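Local coordinates for putative branched-chain amino acid transport system substrate-binding protein (Rhodopseudomonas palustris, PDB 3TX6) that probably serves as the periplasmic solute-binding component of an ABC transporter for lignin-derived aromatic acids, and binds 3-(4-hydroxyphenyl)pyruvic acid, at residues A57-N60 against A61-V65; K156-G159 against E160-L164; M249-E252 against G253-D256; L259-K262 against P263-L267. All coordinates share one frame; numbering follows the deposited sequence. Where two conformers were deposited one is given.

Interaction 1 of 4, residues A57-N60 against A61-V65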
loop_
_atom_site.group_PDB
_atom_site.type_symbol
_atom_site.label_atom_id
_atom_site.label_comp_id
_atom_site.label_asym_id
_atom_site.label_seq_id
_atom_site.Cartn_x
_atom_site.Cartn_y
_atom_site.Cartn_z
ATOM N N ALA A 57 -11.079 5.761 12.434
ATOM C CA ALA A 57 -9.741 6.262 12.043
ATOM C C ALA A 57 -9.654 7.780 12.360
ATOM O O ALA A 57 -8.611 8.257 12.789
ATOM C CB ALA A 57 -9.427 5.959 10.574
ATOM N N THR A 58 -10.754 8.516 12.186
ATOM C CA THR A 58 -10.784 9.931 12.490
ATOM C C THR A 58 -10.590 10.121 13.996
ATOM O O THR A 58 -9.770 10.936 14.456
ATOM C CB THR A 58 -12.151 10.537 12.041
ATOM O OG1 THR A 58 -12.327 10.374 10.632
ATOM C CG2 THR A 58 -12.235 12.015 12.403
ATOM N N THR A 59 -11.328 9.327 14.765
ATOM C CA THR A 59 -11.223 9.387 16.205
ATOM C C THR A 59 -9.822 9.013 16.670
ATOM O O THR A 59 -9.250 9.701 17.527
ATOM C CB THR A 59 -12.261 8.469 16.856
ATOM O OG1 THR A 59 -13.563 8.990 16.597
ATOM C CG2 THR A 59 -12.025 8.318 18.368
ATOM N N ASN A 60 -9.251 7.976 16.082
ATOM C CA ASN A 60 -7.900 7.559 16.449
ATOM C C ASN A 60 -6.897 8.634 16.134
ATOM O O ASN A 60 -6.053 8.972 16.977
ATOM C CB ASN A 60 -7.502 6.244 15.777
ATOM C CG ASN A 60 -8.339 5.062 16.261
ATOM O OD1 ASN A 60 -9.065 5.149 17.260
ATOM N ND2 ASN A 60 -8.221 3.934 15.575
ATOM N N ALA A 61 -6.943 9.173 14.921
ATOM C CA ALA A 61 -6.017 10.207 14.516
ATOM C C ALA A 61 -6.095 11.425 15.452
ATOM O O ALA A 61 -5.062 11.996 15.822
ATOM C CB ALA A 61 -6.235 10.621 13.020
ATOM N N ARG A 62 -7.308 11.820 15.826
ATOM C CA ARG A 62 -7.487 12.921 16.720
ATOM C C ARG A 62 -6.911 12.636 18.105
ATOM O O ARG A 62 -6.269 13.501 18.683
ATOM C CB ARG A 62 -8.969 13.297 16.792
ATOM C CG ARG A 62 -9.283 14.429 17.752
ATOM C CD ARG A 62 -8.473 15.705 17.558
ATOM N NE ARG A 62 -8.663 16.233 16.230
ATOM C CZ ARG A 62 -8.091 17.345 15.756
ATOM N NH1 ARG A 62 -7.225 18.009 16.498
ATOM N NH2 ARG A 62 -8.298 17.715 14.493
ATOM N N ARG A 63 -7.118 11.414 18.616
ATOM C CA ARG A 63 -6.537 11.049 19.908
ATOM C C ARG A 63 -5.024 11.207 19.847
ATOM O O ARG A 63 -4.392 11.701 20.758
ATOM C CB ARG A 63 -6.845 9.600 20.291
ATOM C CG ARG A 63 -8.266 9.338 20.740
ATOM C CD ARG A 63 -8.530 7.897 21.165
ATOM N NE ARG A 63 -7.703 7.592 22.307
ATOM C CZ ARG A 63 -7.350 6.390 22.717
ATOM N NH1 ARG A 63 -7.761 5.305 22.122
ATOM N NH2 ARG A 63 -6.566 6.301 23.785
ATOM N N PHE A 64 -4.406 10.825 18.733
ATOM C CA PHE A 64 -2.979 10.955 18.632
ATOM C C PHE A 64 -2.544 12.415 18.663
ATOM O O PHE A 64 -1.533 12.746 19.263
ATOM C CB PHE A 64 -2.412 10.338 17.342
ATOM C CG PHE A 64 -2.745 8.887 17.139
ATOM C CD1 PHE A 64 -2.770 8.003 18.194
ATOM C CD2 PHE A 64 -2.918 8.396 15.847
ATOM C CE1 PHE A 64 -3.023 6.665 17.987
ATOM C CE2 PHE A 64 -3.206 7.074 15.636
ATOM C CZ PHE A 64 -3.233 6.201 16.699
ATOM N N VAL A 65 -3.264 13.268 17.940
ATOM C CA VAL A 65 -2.721 14.599 17.677
ATOM C C VAL A 65 -2.958 15.473 18.877
ATOM O O VAL A 65 -2.141 16.398 19.095
ATOM C CB VAL A 65 -3.160 15.236 16.295
ATOM C CG1 VAL A 65 -2.848 14.365 15.092
ATOM C CG2 VAL A 65 -4.600 15.591 16.265
#
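One face of the F64 ring meets the carbonyl oxygen of N60, which sits above the plane but displaced toward the rim, nearest the root of the ring, with F64 CG to N60 O at 3.3 Å. The same oxygen accepts the backbone bond from F64 N, at 3.0 Å, so phenyl and N-H both converge on one acceptor. The torsion responsible is chi1 of F64, -57°: with CG anti to its own carbonyl carbon, the ring leans back over the preceding turn and its far end reaches N60 CB, 4.4 Å from CZ. The second flat group, the N60 amide, has its partners elsewhere: ND2 bonds to T13 OG1 and D49 O. On the outer surface the aliphatic roots of the arginines lie along carbonyls of the preceding turn: R63 CG rests on T59 O at 3.4 Å, and R62 CB on T58 O at the same 3.4 Å, before their guanidinium ends form salt bridges with E67 and E91 respectively. Small A61 suits the inner side, where its methyl group touches A57 O, CB to O 3.4 Å, as well as I73. Putting an alanine at F64 would probably uncover N60 O and open a gap against I46, L48 and I73, which the ring touches. Helix 54-67 is the crossover between parallel strands 41-49 and 72-75, which flank strand 8-14 in the sheet: N60 and F64 pack on the former, A61 and F64 on the latter, while T58 turns to A84 and V88 of neighbouring helix 79-92.

Interaction 2 of 4, residues K156-G159 against E160-L164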
loop_
_atom_site.group_PDB
_atom_site.type_symbol
_atom_site.label_atom_id
_atom_site.label_comp_id
_atom_site.label_asym_id
_atom_site.label_seq_id
_atom_site.Cartn_x
_atom_site.Cartn_y
_atom_site.Cartn_z
ATOM N N LYS A 156 -8.601 3.499 -17.693
ATOM C CA LYS A 156 -9.242 4.230 -18.763
ATOM C C LYS A 156 -8.232 5.221 -19.344
ATOM O O LYS A 156 -8.118 5.337 -20.561
ATOM C CB LYS A 156 -10.433 4.985 -18.194
ATOM C CG LYS A 156 -11.620 5.225 -19.107
ATOM C CD LYS A 156 -12.810 5.649 -18.237
ATOM C CE LYS A 156 -12.641 7.061 -17.671
ATOM N NZ LYS A 156 -13.121 7.288 -16.274
ATOM N N LYS A 157 -7.466 5.907 -18.487
ATOM C CA LYS A 157 -6.606 6.981 -18.979
ATOM C C LYS A 157 -5.289 6.411 -19.533
ATOM O O LYS A 157 -4.957 6.577 -20.706
ATOM C CB LYS A 157 -6.376 8.033 -17.890
ATOM C CG LYS A 157 -5.374 9.129 -18.250
ATOM C CD LYS A 157 -5.190 10.123 -17.093
ATOM C CE LYS A 157 -4.129 11.180 -17.418
ATOM N NZ LYS A 157 -3.765 12.070 -16.280
ATOM N N GLN A 158 -4.573 5.710 -18.686
ATOM C CA GLN A 158 -3.289 5.175 -19.032
ATOM C C GLN A 158 -3.445 3.920 -19.881
ATOM O O GLN A 158 -2.745 3.715 -20.909
ATOM C CB GLN A 158 -2.480 4.927 -17.729
ATOM C CG GLN A 158 -1.133 4.347 -18.021
ATOM C CD GLN A 158 -0.196 4.296 -16.858
ATOM O OE1 GLN A 158 1.024 4.319 -17.079
ATOM N NE2 GLN A 158 -0.724 4.218 -15.616
ATOM N N GLY A 159 -4.379 3.079 -19.477
ATOM C CA GLY A 159 -4.485 1.761 -20.090
ATOM C C GLY A 159 -4.945 1.835 -21.529
ATOM O O GLY A 159 -4.328 1.258 -22.430
ATOM N N GLU A 160 -5.990 2.592 -21.769
ATOM C CA GLU A 160 -6.465 2.811 -23.128
ATOM C C GLU A 160 -5.407 3.404 -23.978
ATOM O O GLU A 160 -5.309 3.038 -25.127
ATOM C CB GLU A 160 -7.654 3.749 -23.189
ATOM C CG GLU A 160 -8.963 3.186 -22.693
ATOM C CD GLU A 160 -10.124 4.183 -22.861
ATOM O OE1 GLU A 160 -9.890 5.400 -23.100
ATOM O OE2 GLU A 160 -11.277 3.753 -22.759
ATOM N N ALA A 161 -4.644 4.361 -23.448
ATOM C CA ALA A 161 -3.595 5.005 -24.253
ATOM C C ALA A 161 -2.448 4.009 -24.634
ATOM O O ALA A 161 -1.643 4.306 -25.532
ATOM C CB ALA A 161 -3.029 6.222 -23.531
HETATM N N MSE A 162 -2.387 2.839 -23.983
HETATM C CA MSE A 162 -1.407 1.810 -24.312
HETATM C C MSE A 162 -1.930 0.764 -25.271
HETATM O O MSE A 162 -1.196 -0.149 -25.655
HETATM C CB MSE A 162 -0.814 1.211 -23.050
HETATM C CG MSE A 162 0.097 2.255 -22.383
HETATM SE SE MSE A 162 0.418 1.748 -20.523
HETATM C CE MSE A 162 1.193 0.114 -21.248
ATOM N N GLY A 163 -3.163 0.927 -25.738
ATOM C CA GLY A 163 -3.761 0.012 -26.696
ATOM C C GLY A 163 -4.746 -0.969 -26.098
ATOM O O GLY A 163 -4.959 -2.045 -26.635
ATOM N N LEU A 164 -5.362 -0.598 -24.987
ATOM C CA LEU A 164 -6.364 -1.452 -24.370
ATOM C C LEU A 164 -7.740 -0.848 -24.665
ATOM O O LEU A 164 -7.925 0.366 -24.646
ATOM C CB LEU A 164 -6.105 -1.572 -22.855
ATOM C CG LEU A 164 -4.793 -2.203 -22.415
ATOM C CD1 LEU A 164 -4.593 -1.955 -20.922
ATOM C CD2 LEU A 164 -4.809 -3.717 -22.709
#
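The carbonyl oxygen of G159 receives M162 N at 2.9 Å and, more weakly, L164 N at 3.3 Å. The first donor stands above the carbonyl plane, 62° out of it, as happens when a helix tightens at its end. L164 folds back over the same group: its CB lies 3.4 Å from G159 O, and CD1 comes within 3.8 Å of G159 CA. A glycine suits position 159 because a beta-carbon there would press tightly on that methyl. With a serine at L164, the branched end that lies over G159 would be gone, and the contacts with M130 and I135 would probably be lost, leaving a gap under the helix end. Beside this, Q158 and M162 run side by side, pointing the same way, Q158 CG against the selenium of selenomethionine M162 at 3.9 Å. Extended beyond CG, which stands anti to the backbone N (chi1 179°), the Q158 chain carries its NE2 to D154 OD1 and P120 O. E160 instead wraps onto the carbonyl of K156, with CG 3.1 Å from K156 O; its OE1 is equally near that oxygen, but these are two acceptors and form no bond. Further out, M162 touches Y127 and E128 of helix 119-130, and K131 NZ bonds to G163 O. The positive phi of G163, 102°, is readily adopted by glycine, and G163 N bonds to E160 O at 3.1 Å. Together with the weak bond from L164 N, this makes a Schellman motif, which ends helix 146-161 and turns the chain into strand 165-172 of a beta-alpha-beta unit.

Interaction 3 of 4, residues M249-E252 against G253-D256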
loop_
_atom_site.group_PDB
_atom_site.type_symbol
_atom_site.label_atom_id
_atom_site.label_comp_id
_atom_site.label_asym_id
_atom_site.label_seq_id
_atom_site.Cartn_x
_atom_site.Cartn_y
_atom_site.Cartn_z
HETATM N N MSE A 249 8.518 -8.315 -1.885
HETATM C CA MSE A 249 8.067 -9.678 -2.023
HETATM C C MSE A 249 9.176 -10.585 -2.528
HETATM O O MSE A 249 9.091 -11.813 -2.344
HETATM C CB MSE A 249 6.850 -9.767 -2.918
HETATM C CG MSE A 249 5.616 -9.159 -2.262
HETATM SE SE MSE A 249 4.988 -10.096 -0.652
HETATM C CE MSE A 249 4.106 -11.571 -1.610
ATOM N N ASP A 250 10.229 -10.028 -3.128
ATOM C CA ASP A 250 11.374 -10.863 -3.566
ATOM C C ASP A 250 12.715 -10.151 -3.497
ATOM O O ASP A 250 13.311 -9.884 -4.527
ATOM C CB ASP A 250 11.094 -11.369 -4.993
ATOM C CG ASP A 250 12.110 -12.379 -5.497
ATOM O OD1 ASP A 250 12.862 -12.947 -4.707
ATOM O OD2 ASP A 250 12.148 -12.590 -6.734
ATOM N N PRO A 251 13.235 -9.911 -2.275
ATOM C CA PRO A 251 14.554 -9.305 -2.199
ATOM C C PRO A 251 15.661 -10.242 -2.728
ATOM O O PRO A 251 16.687 -9.785 -3.271
ATOM C CB PRO A 251 14.735 -9.027 -0.703
ATOM C CG PRO A 251 13.338 -8.937 -0.197
ATOM C CD PRO A 251 12.579 -9.964 -0.964
ATOM N N GLU A 252 15.457 -11.527 -2.557
ATOM C CA GLU A 252 16.397 -12.531 -3.044
ATOM C C GLU A 252 16.654 -12.397 -4.556
ATOM O O GLU A 252 17.770 -12.656 -5.033
ATOM C CB GLU A 252 15.878 -13.951 -2.732
ATOM C CG GLU A 252 15.729 -14.283 -1.246
ATOM C CD GLU A 252 14.401 -13.896 -0.624
ATOM O OE1 GLU A 252 13.566 -13.194 -1.233
ATOM O OE2 GLU A 252 14.204 -14.277 0.527
ATOM N N GLY A 253 15.621 -12.015 -5.303
ATOM C CA GLY A 253 15.686 -11.905 -6.757
ATOM C C GLY A 253 16.310 -10.587 -7.223
ATOM O O GLY A 253 16.575 -10.413 -8.406
ATOM N N GLN A 254 16.519 -9.646 -6.289
ATOM C CA GLN A 254 17.101 -8.357 -6.628
ATOM C C GLN A 254 18.620 -8.483 -6.718
ATOM O O GLN A 254 19.242 -9.328 -6.060
ATOM C CB GLN A 254 16.708 -7.282 -5.597
ATOM C CG GLN A 254 15.202 -7.030 -5.502
ATOM C CD GLN A 254 14.833 -6.159 -4.315
ATOM O OE1 GLN A 254 15.624 -5.311 -3.902
ATOM N NE2 GLN A 254 13.673 -6.412 -3.706
ATOM N N ASP A 255 19.232 -7.596 -7.503
ATOM C CA ASP A 255 20.694 -7.473 -7.507
ATOM C C ASP A 255 21.134 -6.788 -6.215
ATOM O O ASP A 255 20.353 -6.043 -5.629
ATOM C CB ASP A 255 21.133 -6.661 -8.709
ATOM C CG ASP A 255 20.837 -7.359 -10.026
ATOM O OD1 ASP A 255 21.016 -8.593 -10.102
ATOM O OD2 ASP A 255 20.415 -6.679 -10.982
ATOM N N ASP A 256 22.356 -7.060 -5.764
ATOM C CA ASP A 256 22.889 -6.394 -4.562
ATOM C C ASP A 256 22.941 -4.890 -4.761
ATOM O O ASP A 256 22.930 -4.113 -3.798
ATOM C CB ASP A 256 24.311 -6.886 -4.218
ATOM C CG ASP A 256 24.312 -8.207 -3.496
ATOM O OD1 ASP A 256 23.231 -8.647 -3.022
ATOM O OD2 ASP A 256 25.398 -8.814 -3.403
HETATM O O HOH W 1 19.764 -12.095 -7.097
#
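D250 and P251 each meet the residue three places on, G253 and Q254, and so form two overlapping beta turns in the loop leading from strand 242-245 to helix 261-275. The backbone bonds come first. G253 N reaches D250 O at 3.2 Å, and Q254 N reaches P251 O at 3.0 Å; both donors stand well above the carbonyl planes, as expected of such short loops. Proline fits the second place of the first turn: its fixed phi suits the place, and the turn's bond does not use an N-H there, so none is missed.

Side-chain polar bonds reinforce this. The G253 N-H is shared, giving a second bond to D250 OD1 at 3.0 Å, which it meets from above the carboxylate plane. Swung anti to the backbone N (chi1 -173°), the carboxylate of D250 is brought alongside G253. The negative end of E252 looks elsewhere, to a salt bridge with R280, which also bonds to M249 O.

Packing is supplied by Q254, whose extended chain folds back beside the turn: CG lies 3.6 Å from D250 O, and NE2 lies 3.4 Å from P251 CA. Its OE1 bonds to T260 OG1, and its NE2 weakly to P247 O. P251 in turn packs on L265 and N268 of helix 261-275.

One water joins the outer side by donating to E252 O at 2.9 Å and Q254 O at 3.0 Å. Glycine is suited to position 253 on simple steric grounds: a beta-carbon there would run into D250 OD2.

Interaction 4 of 4, residues L259-K262 against P263-L267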
loop_
_atom_site.group_PDB
_atom_site.type_symbol
_atom_site.label_atom_id
_atom_site.label_comp_id
_atom_site.label_asym_id
_atom_site.label_seq_id
_atom_site.Cartn_x
_atom_site.Cartn_y
_atom_site.Cartn_z
ATOM N N LEU A 259 18.977 -0.657 -3.983
ATOM C CA LEU A 259 18.874 0.020 -2.679
ATOM C C LEU A 259 17.765 -0.597 -1.823
ATOM O O LEU A 259 17.801 -0.526 -0.610
ATOM C CB LEU A 259 18.612 1.517 -2.859
ATOM C CG LEU A 259 19.849 2.329 -3.256
ATOM C CD1 LEU A 259 19.458 3.717 -3.718
ATOM C CD2 LEU A 259 20.814 2.394 -2.074
ATOM N N THR A 260 16.768 -1.183 -2.472
ATOM C CA THR A 260 15.650 -1.817 -1.762
ATOM C C THR A 260 16.024 -3.177 -1.129
ATOM O O THR A 260 15.323 -3.671 -0.236
ATOM C CB THR A 260 14.444 -2.017 -2.725
ATOM O OG1 THR A 260 14.853 -2.750 -3.873
ATOM C CG2 THR A 260 13.825 -0.678 -3.142
ATOM N N LYS A 261 17.126 -3.790 -1.585
ATOM C CA LYS A 261 17.415 -5.181 -1.207
ATOM C C LYS A 261 17.699 -5.352 0.287
ATOM O O LYS A 261 17.065 -6.218 0.956
ATOM C CB LYS A 261 18.547 -5.801 -2.066
ATOM C CG LYS A 261 18.775 -7.275 -1.827
ATOM C CD LYS A 261 19.713 -7.867 -2.859
ATOM C CE LYS A 261 19.947 -9.358 -2.633
ATOM N NZ LYS A 261 20.857 -9.938 -3.663
ATOM N N LYS A 262 18.619 -4.567 0.804
ATOM C CA LYS A 262 19.027 -4.672 2.192
ATOM C C LYS A 262 17.801 -4.489 3.128
ATOM O O LYS A 262 17.551 -5.337 3.962
ATOM C CB LYS A 262 20.218 -3.706 2.506
ATOM C CG LYS A 262 20.618 -3.620 3.963
ATOM C CD LYS A 262 21.843 -2.750 4.268
ATOM C CE LYS A 262 21.593 -1.266 3.960
ATOM N NZ LYS A 262 22.630 -0.309 4.483
ATOM N N PRO A 263 17.029 -3.380 2.983
ATOM C CA PRO A 263 15.935 -3.239 3.934
ATOM C C PRO A 263 14.834 -4.340 3.774
ATOM O O PRO A 263 14.164 -4.728 4.749
ATOM C CB PRO A 263 15.347 -1.842 3.619
ATOM C CG PRO A 263 15.912 -1.473 2.293
ATOM C CD PRO A 263 17.249 -2.135 2.214
ATOM N N GLY A 264 14.641 -4.830 2.566
ATOM C CA GLY A 264 13.732 -5.954 2.336
ATOM C C GLY A 264 14.189 -7.229 3.008
ATOM O O GLY A 264 13.407 -7.902 3.682
ATOM N N LEU A 265 15.474 -7.540 2.885
ATOM C CA LEU A 265 16.006 -8.681 3.586
ATOM C C LEU A 265 15.887 -8.516 5.087
ATOM O O LEU A 265 15.581 -9.487 5.807
ATOM C CB LEU A 265 17.485 -8.931 3.225
ATOM C CG LEU A 265 17.774 -9.451 1.823
ATOM C CD1 LEU A 265 19.309 -9.417 1.586
ATOM C CD2 LEU A 265 17.254 -10.867 1.640
ATOM N N GLU A 266 16.122 -7.302 5.594
ATOM C CA GLU A 266 16.031 -7.077 7.033
ATOM C C GLU A 266 14.624 -7.366 7.520
ATOM O O GLU A 266 14.439 -8.109 8.471
ATOM C CB GLU A 266 16.425 -5.637 7.447
ATOM C CG GLU A 266 17.901 -5.314 7.286
ATOM C CD GLU A 266 18.242 -3.856 7.501
ATOM O OE1 GLU A 266 17.320 -3.032 7.685
ATOM O OE2 GLU A 266 19.440 -3.527 7.454
ATOM N N LEU A 267 13.627 -6.746 6.890
ATOM C CA LEU A 267 12.253 -6.934 7.345
ATOM C C LEU A 267 11.817 -8.391 7.211
ATOM O O LEU A 267 11.282 -8.974 8.138
ATOM C CB LEU A 267 11.274 -6.097 6.565
ATOM C CG LEU A 267 9.780 -6.419 6.724
ATOM C CD1 LEU A 267 9.306 -6.275 8.171
ATOM C CD2 LEU A 267 9.025 -5.488 5.781
#
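The shortest polar bond here runs from L265 N to K261 O, 2.8 Å and nearly straight at 167°. L265 CG also rests on this oxygen, at 3.4 Å, so the leucine shields the acceptor it bonds to. Alongside, pointing the same way, lies the stem of K261, whose CG is 4.1 Å from L265 CD1. Fully extended, with CG anti to the backbone N (chi1 -173°), K261 carries its ammonium to D256 OD1, in a salt bridge, and to Q254 O; a long aliphatic stem with a charged end serves both neighbours.

P263 has no N-H to give, and near the N-terminal end of helix 261-275 this costs little. Its ring fills the place instead, CD approaching L259 O at 3.3 Å and CG approaching T260 O at 3.4 Å. T260 O takes its backbone bond from G264 N at 3.1 Å.

K262 and E266 run side by side. E266 has two conformers; in one of them its OE2 lies 3.7 Å from K262 CG, its charged end stays apart from that of K262, and OE1 pairs with K292 of helix 282-304. The chemistry implies that the charged ends of K261 and, in that conformer, E266 tie this turn to the loop before it and to helix 282-304, while backbone bonds and aliphatic stems shape the turn itself.

From the N terminus the four contacts follow in series, none nesting within or crossing another, and each spans a local turn. Interaction 1 lies along helix 54-67, packed on the sheet that contains the first strands of the chain. Interaction 2 closes the turn between helix 146-161 and strand 165-172, an outermost strand of the second sheet; its centre is about 39 Å from that of interaction 1, across the middle of the molecule. Interactions 3 and 4 are neighbours, their centres about 8 Å apart: the loop of 249-256 is joined by polar bonds to 259-267, fastening the exit from strand 242-245 to the start of helix 261-275.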